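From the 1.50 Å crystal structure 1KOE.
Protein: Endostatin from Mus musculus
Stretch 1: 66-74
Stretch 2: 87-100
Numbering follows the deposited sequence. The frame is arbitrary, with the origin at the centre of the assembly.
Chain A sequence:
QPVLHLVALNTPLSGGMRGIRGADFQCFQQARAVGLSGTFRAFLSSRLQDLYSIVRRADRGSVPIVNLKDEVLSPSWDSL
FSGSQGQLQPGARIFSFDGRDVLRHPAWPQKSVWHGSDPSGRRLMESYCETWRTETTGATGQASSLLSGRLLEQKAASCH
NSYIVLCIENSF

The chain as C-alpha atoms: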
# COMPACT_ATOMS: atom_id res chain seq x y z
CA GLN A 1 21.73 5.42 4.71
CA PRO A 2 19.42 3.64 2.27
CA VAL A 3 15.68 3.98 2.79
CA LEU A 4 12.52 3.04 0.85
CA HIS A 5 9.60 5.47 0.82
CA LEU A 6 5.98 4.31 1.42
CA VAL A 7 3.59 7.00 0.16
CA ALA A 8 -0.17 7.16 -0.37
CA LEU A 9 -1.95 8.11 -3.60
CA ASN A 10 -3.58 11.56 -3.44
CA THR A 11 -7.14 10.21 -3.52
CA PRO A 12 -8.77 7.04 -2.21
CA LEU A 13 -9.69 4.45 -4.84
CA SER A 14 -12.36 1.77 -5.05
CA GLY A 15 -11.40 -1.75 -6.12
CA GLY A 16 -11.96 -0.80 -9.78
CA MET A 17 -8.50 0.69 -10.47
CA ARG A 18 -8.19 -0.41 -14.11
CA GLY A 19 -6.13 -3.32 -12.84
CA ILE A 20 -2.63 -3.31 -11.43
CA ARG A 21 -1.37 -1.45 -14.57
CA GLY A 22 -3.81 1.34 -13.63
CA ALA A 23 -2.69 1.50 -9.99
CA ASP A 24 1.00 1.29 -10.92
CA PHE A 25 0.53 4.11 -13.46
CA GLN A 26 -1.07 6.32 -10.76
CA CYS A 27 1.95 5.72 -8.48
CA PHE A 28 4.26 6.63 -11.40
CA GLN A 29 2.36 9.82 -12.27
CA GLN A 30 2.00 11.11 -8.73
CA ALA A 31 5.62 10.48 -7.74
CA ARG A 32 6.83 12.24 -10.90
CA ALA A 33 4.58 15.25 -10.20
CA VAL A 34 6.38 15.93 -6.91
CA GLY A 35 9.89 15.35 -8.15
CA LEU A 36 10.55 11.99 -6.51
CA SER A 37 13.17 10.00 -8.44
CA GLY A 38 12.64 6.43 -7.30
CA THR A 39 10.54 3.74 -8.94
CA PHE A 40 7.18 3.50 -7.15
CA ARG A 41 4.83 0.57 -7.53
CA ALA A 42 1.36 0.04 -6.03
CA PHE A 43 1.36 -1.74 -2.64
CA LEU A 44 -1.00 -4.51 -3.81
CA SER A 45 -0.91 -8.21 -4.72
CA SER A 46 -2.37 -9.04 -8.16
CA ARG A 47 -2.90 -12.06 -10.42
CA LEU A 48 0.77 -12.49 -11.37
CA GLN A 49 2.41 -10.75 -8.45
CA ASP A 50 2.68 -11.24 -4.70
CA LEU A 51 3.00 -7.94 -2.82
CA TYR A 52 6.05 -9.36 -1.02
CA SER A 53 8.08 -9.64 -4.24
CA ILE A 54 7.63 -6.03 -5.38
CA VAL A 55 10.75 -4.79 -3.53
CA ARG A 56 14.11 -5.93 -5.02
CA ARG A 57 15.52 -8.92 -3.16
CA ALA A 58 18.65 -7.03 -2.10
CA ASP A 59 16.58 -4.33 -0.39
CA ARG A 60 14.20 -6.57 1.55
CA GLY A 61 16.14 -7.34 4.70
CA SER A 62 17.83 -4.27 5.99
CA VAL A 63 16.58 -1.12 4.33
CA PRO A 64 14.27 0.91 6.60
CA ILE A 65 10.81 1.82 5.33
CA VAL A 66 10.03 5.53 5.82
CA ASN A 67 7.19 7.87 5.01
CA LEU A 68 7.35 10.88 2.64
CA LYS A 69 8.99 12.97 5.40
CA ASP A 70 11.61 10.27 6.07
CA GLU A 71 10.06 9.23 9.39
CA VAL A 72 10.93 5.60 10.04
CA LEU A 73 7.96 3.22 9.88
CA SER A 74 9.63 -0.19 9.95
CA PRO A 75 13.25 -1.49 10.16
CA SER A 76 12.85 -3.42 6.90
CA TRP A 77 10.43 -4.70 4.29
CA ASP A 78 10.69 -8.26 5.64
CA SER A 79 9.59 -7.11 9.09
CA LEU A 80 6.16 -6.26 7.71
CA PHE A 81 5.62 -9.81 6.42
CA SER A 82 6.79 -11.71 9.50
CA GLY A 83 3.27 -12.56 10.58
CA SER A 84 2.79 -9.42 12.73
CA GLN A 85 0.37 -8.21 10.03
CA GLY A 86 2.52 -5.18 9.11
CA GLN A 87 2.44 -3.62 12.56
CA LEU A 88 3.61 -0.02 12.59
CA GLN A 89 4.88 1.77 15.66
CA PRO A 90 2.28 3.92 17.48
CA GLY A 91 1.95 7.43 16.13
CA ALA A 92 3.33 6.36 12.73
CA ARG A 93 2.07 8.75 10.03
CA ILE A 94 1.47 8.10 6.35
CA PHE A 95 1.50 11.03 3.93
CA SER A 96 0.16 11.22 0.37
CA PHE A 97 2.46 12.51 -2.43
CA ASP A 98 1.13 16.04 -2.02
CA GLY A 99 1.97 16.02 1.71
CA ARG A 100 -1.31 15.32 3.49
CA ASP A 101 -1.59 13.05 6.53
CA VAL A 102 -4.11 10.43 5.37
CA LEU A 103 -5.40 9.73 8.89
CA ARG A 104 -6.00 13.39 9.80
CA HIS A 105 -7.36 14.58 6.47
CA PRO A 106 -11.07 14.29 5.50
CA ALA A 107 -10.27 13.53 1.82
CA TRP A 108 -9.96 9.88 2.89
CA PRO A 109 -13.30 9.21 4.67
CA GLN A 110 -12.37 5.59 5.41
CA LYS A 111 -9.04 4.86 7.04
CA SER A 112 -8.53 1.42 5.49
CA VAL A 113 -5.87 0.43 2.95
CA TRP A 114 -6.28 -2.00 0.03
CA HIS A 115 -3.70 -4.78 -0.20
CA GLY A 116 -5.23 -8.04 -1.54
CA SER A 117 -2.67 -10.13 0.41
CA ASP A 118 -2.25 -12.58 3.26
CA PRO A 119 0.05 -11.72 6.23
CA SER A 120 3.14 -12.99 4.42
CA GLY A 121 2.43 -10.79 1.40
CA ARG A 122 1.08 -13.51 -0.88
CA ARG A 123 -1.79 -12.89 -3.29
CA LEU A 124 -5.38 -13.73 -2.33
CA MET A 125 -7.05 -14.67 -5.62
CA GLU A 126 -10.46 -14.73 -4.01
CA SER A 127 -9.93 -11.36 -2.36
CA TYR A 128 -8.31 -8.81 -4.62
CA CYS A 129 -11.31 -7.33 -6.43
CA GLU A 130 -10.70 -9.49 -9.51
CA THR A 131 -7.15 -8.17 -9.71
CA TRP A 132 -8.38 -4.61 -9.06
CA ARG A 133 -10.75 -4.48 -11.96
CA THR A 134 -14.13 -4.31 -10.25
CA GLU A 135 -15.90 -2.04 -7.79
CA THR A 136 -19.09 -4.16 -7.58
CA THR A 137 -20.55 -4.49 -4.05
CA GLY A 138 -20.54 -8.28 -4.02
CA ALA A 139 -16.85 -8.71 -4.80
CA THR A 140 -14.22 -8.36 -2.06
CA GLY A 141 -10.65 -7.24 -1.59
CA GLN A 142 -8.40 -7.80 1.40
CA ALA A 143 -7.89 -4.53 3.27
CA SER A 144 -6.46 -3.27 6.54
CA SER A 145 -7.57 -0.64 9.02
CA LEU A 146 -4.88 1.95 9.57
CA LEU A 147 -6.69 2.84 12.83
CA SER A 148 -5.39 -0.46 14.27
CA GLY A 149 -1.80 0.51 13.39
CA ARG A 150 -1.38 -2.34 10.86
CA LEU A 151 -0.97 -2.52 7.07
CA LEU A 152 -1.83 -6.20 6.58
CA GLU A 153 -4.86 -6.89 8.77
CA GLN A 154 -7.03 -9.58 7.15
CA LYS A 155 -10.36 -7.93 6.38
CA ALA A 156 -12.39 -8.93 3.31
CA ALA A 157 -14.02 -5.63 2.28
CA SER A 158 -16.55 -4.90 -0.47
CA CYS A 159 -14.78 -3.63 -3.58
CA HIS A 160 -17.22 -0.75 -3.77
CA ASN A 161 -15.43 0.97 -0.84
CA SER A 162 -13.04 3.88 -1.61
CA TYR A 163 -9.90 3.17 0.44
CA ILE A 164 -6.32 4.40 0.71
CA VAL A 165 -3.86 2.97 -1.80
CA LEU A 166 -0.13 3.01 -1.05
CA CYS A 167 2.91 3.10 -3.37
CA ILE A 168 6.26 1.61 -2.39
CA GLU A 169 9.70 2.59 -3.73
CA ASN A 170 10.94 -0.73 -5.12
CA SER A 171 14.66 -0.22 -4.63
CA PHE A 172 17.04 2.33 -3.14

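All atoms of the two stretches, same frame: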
# COMPACT_ATOMS: atom_id res chain seq x y z
N VAL A 66 10.34 4.21 5.27
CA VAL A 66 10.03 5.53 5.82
C VAL A 66 8.88 6.16 5.07
O VAL A 66 8.54 5.73 3.97
CB VAL A 66 11.28 6.51 5.73
CG1 VAL A 66 12.50 5.89 6.40
CG2 VAL A 66 11.60 6.89 4.28
N ASN A 67 8.25 7.15 5.69
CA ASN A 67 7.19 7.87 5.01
C ASN A 67 7.79 9.00 4.14
O ASN A 67 9.02 9.12 4.04
CB ASN A 67 6.11 8.37 6.00
CG ASN A 67 6.63 9.39 6.98
OD1 ASN A 67 7.64 10.07 6.74
ND2 ASN A 67 5.90 9.57 8.07
N LEU A 68 6.93 9.80 3.52
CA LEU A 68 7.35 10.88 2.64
C LEU A 68 8.34 11.84 3.31
O LEU A 68 9.22 12.39 2.64
CB LEU A 68 6.12 11.66 2.18
CG LEU A 68 6.35 12.81 1.20
CD1 LEU A 68 6.71 12.25 -0.16
CD2 LEU A 68 5.11 13.69 1.11
N LYS A 69 8.15 12.07 4.61
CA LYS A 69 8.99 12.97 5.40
C LYS A 69 10.19 12.26 6.05
O LYS A 69 10.83 12.82 6.95
CB LYS A 69 8.15 13.67 6.46
CG LYS A 69 7.09 14.61 5.87
CD LYS A 69 6.23 15.27 6.93
CE LYS A 69 5.47 16.48 6.38
NZ LYS A 69 4.72 16.16 5.12
N ASP A 70 10.50 11.06 5.57
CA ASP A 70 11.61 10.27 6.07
C ASP A 70 11.50 9.78 7.51
O ASP A 70 12.50 9.45 8.13
CB ASP A 70 12.98 10.97 5.85
CG ASP A 70 13.37 11.05 4.39
OD1 ASP A 70 12.76 10.38 3.54
OD2 ASP A 70 14.31 11.79 4.07
N GLU A 71 10.28 9.75 8.04
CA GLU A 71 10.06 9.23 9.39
C GLU A 71 10.03 7.72 9.27
O GLU A 71 9.32 7.16 8.41
CB GLU A 71 8.76 9.77 9.95
CG GLU A 71 8.81 11.29 9.98
CD GLU A 71 7.53 11.97 10.42
OE1 GLU A 71 6.41 11.40 10.28
OE2 GLU A 71 7.67 13.11 10.91
N VAL A 72 10.82 7.05 10.10
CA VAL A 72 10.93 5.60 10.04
C VAL A 72 9.67 4.89 10.48
O VAL A 72 9.14 5.18 11.57
CB VAL A 72 12.14 5.10 10.85
CG1 VAL A 72 12.32 3.58 10.67
CG2 VAL A 72 13.39 5.85 10.41
N LEU A 73 9.18 4.00 9.62
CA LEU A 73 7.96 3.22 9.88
C LEU A 73 8.25 1.78 10.28
O LEU A 73 7.55 1.22 11.11
CB LEU A 73 7.06 3.21 8.63
CG LEU A 73 6.68 4.56 8.04
CD1 LEU A 73 5.87 4.34 6.79
CD2 LEU A 73 5.90 5.39 9.02
N SER A 74 9.27 1.20 9.68
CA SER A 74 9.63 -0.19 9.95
C SER A 74 11.12 -0.35 9.63
O SER A 74 11.66 0.33 8.76
CB SER A 74 8.77 -1.12 9.07
OG SER A 74 9.16 -2.47 9.19
N GLN A 87 2.61 -4.49 11.41
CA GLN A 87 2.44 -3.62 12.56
C GLN A 87 3.37 -2.41 12.49
O GLN A 87 4.58 -2.55 12.27
CB GLN A 87 2.70 -4.44 13.83
CG GLN A 87 2.51 -3.70 15.15
CD GLN A 87 1.06 -3.35 15.44
OE1 GLN A 87 0.63 -2.20 15.28
NE2 GLN A 87 0.29 -4.34 15.88
N LEU A 88 2.80 -1.22 12.61
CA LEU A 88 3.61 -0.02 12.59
C LEU A 88 3.70 0.45 14.03
O LEU A 88 2.94 0.03 14.88
CB LEU A 88 3.00 1.07 11.72
CG LEU A 88 2.77 0.78 10.23
CD1 LEU A 88 2.17 2.00 9.58
CD2 LEU A 88 4.05 0.39 9.52
N GLN A 89 4.72 1.25 14.32
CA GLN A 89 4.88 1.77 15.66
C GLN A 89 3.79 2.81 15.89
O GLN A 89 3.38 3.51 14.96
CB GLN A 89 6.25 2.40 15.82
CG GLN A 89 6.86 2.18 17.18
CD GLN A 89 8.01 3.11 17.46
OE1 GLN A 89 9.16 2.69 17.47
NE2 GLN A 89 7.70 4.38 17.70
N PRO A 90 3.32 2.95 17.14
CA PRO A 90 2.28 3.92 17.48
C PRO A 90 2.67 5.32 17.01
O PRO A 90 3.86 5.67 17.00
CB PRO A 90 2.24 3.87 19.02
CG PRO A 90 2.60 2.46 19.30
CD PRO A 90 3.75 2.20 18.34
N GLY A 91 1.68 6.08 16.58
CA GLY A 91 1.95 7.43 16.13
C GLY A 91 2.50 7.54 14.73
O GLY A 91 2.68 8.65 14.24
N ALA A 92 2.82 6.39 14.11
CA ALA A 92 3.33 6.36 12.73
C ALA A 92 2.36 7.13 11.85
O ALA A 92 1.15 7.01 12.03
CB ALA A 92 3.43 4.91 12.23
N ARG A 93 2.88 7.94 10.94
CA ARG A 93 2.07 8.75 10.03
C ARG A 93 2.34 8.35 8.58
O ARG A 93 3.47 8.02 8.22
CB ARG A 93 2.45 10.23 10.13
CG ARG A 93 2.13 10.87 11.42
CD ARG A 93 2.33 12.35 11.30
NE ARG A 93 3.73 12.75 11.13
CZ ARG A 93 4.13 14.02 11.16
NH1 ARG A 93 3.23 14.97 11.36
NH2 ARG A 93 5.40 14.34 10.98
N ILE A 94 1.30 8.39 7.76
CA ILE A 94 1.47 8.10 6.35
C ILE A 94 0.95 9.30 5.59
O ILE A 94 -0.16 9.78 5.84
CB ILE A 94 0.74 6.81 5.91
CG1 ILE A 94 1.38 5.61 6.63
CG2 ILE A 94 0.81 6.66 4.37
CD1 ILE A 94 0.80 4.27 6.27
N PHE A 95 1.82 9.86 4.76
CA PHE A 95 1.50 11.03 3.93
C PHE A 95 1.28 10.64 2.46
O PHE A 95 1.89 9.69 1.95
CB PHE A 95 2.66 12.04 3.97
CG PHE A 95 2.90 12.62 5.32
CD1 PHE A 95 2.20 13.73 5.74
CD2 PHE A 95 3.81 12.04 6.19
CE1 PHE A 95 2.40 14.27 7.02
CE2 PHE A 95 4.01 12.56 7.45
CZ PHE A 95 3.30 13.68 7.87
N SER A 96 0.40 11.39 1.79
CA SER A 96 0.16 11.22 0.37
C SER A 96 1.31 11.98 -0.34
O SER A 96 2.08 12.70 0.33
CB SER A 96 -1.18 11.85 0.01
OG SER A 96 -1.18 13.23 0.33
N PHE A 97 1.40 11.85 -1.67
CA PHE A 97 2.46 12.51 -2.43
C PHE A 97 2.44 14.02 -2.26
O PHE A 97 3.50 14.66 -2.16
CB PHE A 97 2.37 12.15 -3.92
CG PHE A 97 2.84 10.76 -4.23
CD1 PHE A 97 4.21 10.48 -4.28
CD2 PHE A 97 1.93 9.73 -4.44
CE1 PHE A 97 4.68 9.20 -4.52
CE2 PHE A 97 2.38 8.43 -4.69
CZ PHE A 97 3.76 8.16 -4.73
N ASP A 98 1.24 14.60 -2.20
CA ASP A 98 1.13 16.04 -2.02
C ASP A 98 1.25 16.54 -0.57
O ASP A 98 0.90 17.69 -0.27
CB ASP A 98 -0.11 16.61 -2.73
CG ASP A 98 -1.42 16.09 -2.15
OD1 ASP A 98 -1.43 15.54 -1.03
OD2 ASP A 98 -2.47 16.24 -2.83
N GLY A 99 1.71 15.66 0.33
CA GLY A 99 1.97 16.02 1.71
C GLY A 99 0.88 16.02 2.75
O GLY A 99 1.10 16.57 3.83
N ARG A 100 -0.24 15.38 2.50
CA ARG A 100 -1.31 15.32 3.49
C ARG A 100 -1.29 14.05 4.33
O ARG A 100 -1.00 12.96 3.82
CB ARG A 100 -2.67 15.44 2.79
CG ARG A 100 -2.96 16.82 2.21
CD ARG A 100 -4.21 16.77 1.37
NE ARG A 100 -3.96 16.05 0.14
CZ ARG A 100 -4.87 15.39 -0.57
NH1 ARG A 100 -6.13 15.34 -0.17
NH2 ARG A 100 -4.52 14.76 -1.67
O HOH W 1 4.21 8.76 3.27
O HOH W 2 5.73 8.72 11.28
O HOH W 3 7.25 -1.59 12.27
O HOH W 4 5.99 2.70 12.49

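The strongest polar link between the stretches is the salt bridge of E71 and R93. R93 NH2 lies 2.6 Å from E71 OE2 with an N-H...O angle of 149°, and R93 NE donates to E71 OE1 at 3.1 Å and 150°; a weak third bond runs from R93 NH2 to E71 OE1 (3.2 Å, 145°). E71 OE2 sits near the guanidinium plane, at its edge, as expected when a carboxylate meets the NE side of arginine. The CA-to-CB bond of R93 points sideways, but its long chain brings the charged end back to stretch 1.

N67 organises the centre. The CA-to-CB bond of N67 points toward stretch 2, and with chi1 at 65° (p) N67 ND2 donates to R93 O at 2.9 Å and 170°, nearly linear. N67 ND2 also donates to E71 OE1 at 2.9 Å (167°), helping to place the carboxylate that receives R93, while N67 OD1 accepts from E71 N at 3.0 Å. An amide suits this buried site because it can donate and accept at once. The type I turn from N67 to D70 and the backbone bond N67 N to E71 O (2.9 Å) hold N67 and E71 close together.

Four waters extend the polar contact. Water 1 accepts from L68 N (2.9 Å) and donates to F95 O (2.8 Å); water 2 donates to E71 OE1 (2.9 Å) and accepts from R93 N (3.0 Å). L73 O receives water 3, which also donates to Q87 O (2.8 Å), and water 4, which accepts from Q89 N (2.7 Å). L73 O and Q89 N are themselves 4.3 Å apart, so water 4 spans a gap too wide for a direct bond.

The F95 ring joins polar and apolar regions. K69 lies over one face: its NZ is 3.7 Å from the F95 ring centroid, 21° off the normal, a cation-pi contact, and its CD is 3.8 Å from the same centroid, a CH-pi contact. N67 ND2 approaches the ring edge, 3.6 Å from F95 CE2.

Packing completes the 577 Å² buried between the stretches, both sides summed. L68 CB meets F95 CB at 3.9 Å, and L68 CD2 reaches the turn from S96 to G99, 4.0 Å from G99 CA. The backbone angles of G99 (85°/16°) by themselves call for glycine. Farther along, L73 covers A92 (L73 CD2 to A92 CB, 4.1 Å) and L88 (L73 CB to L88 CD2, 4.2 Å), with both leucines buried.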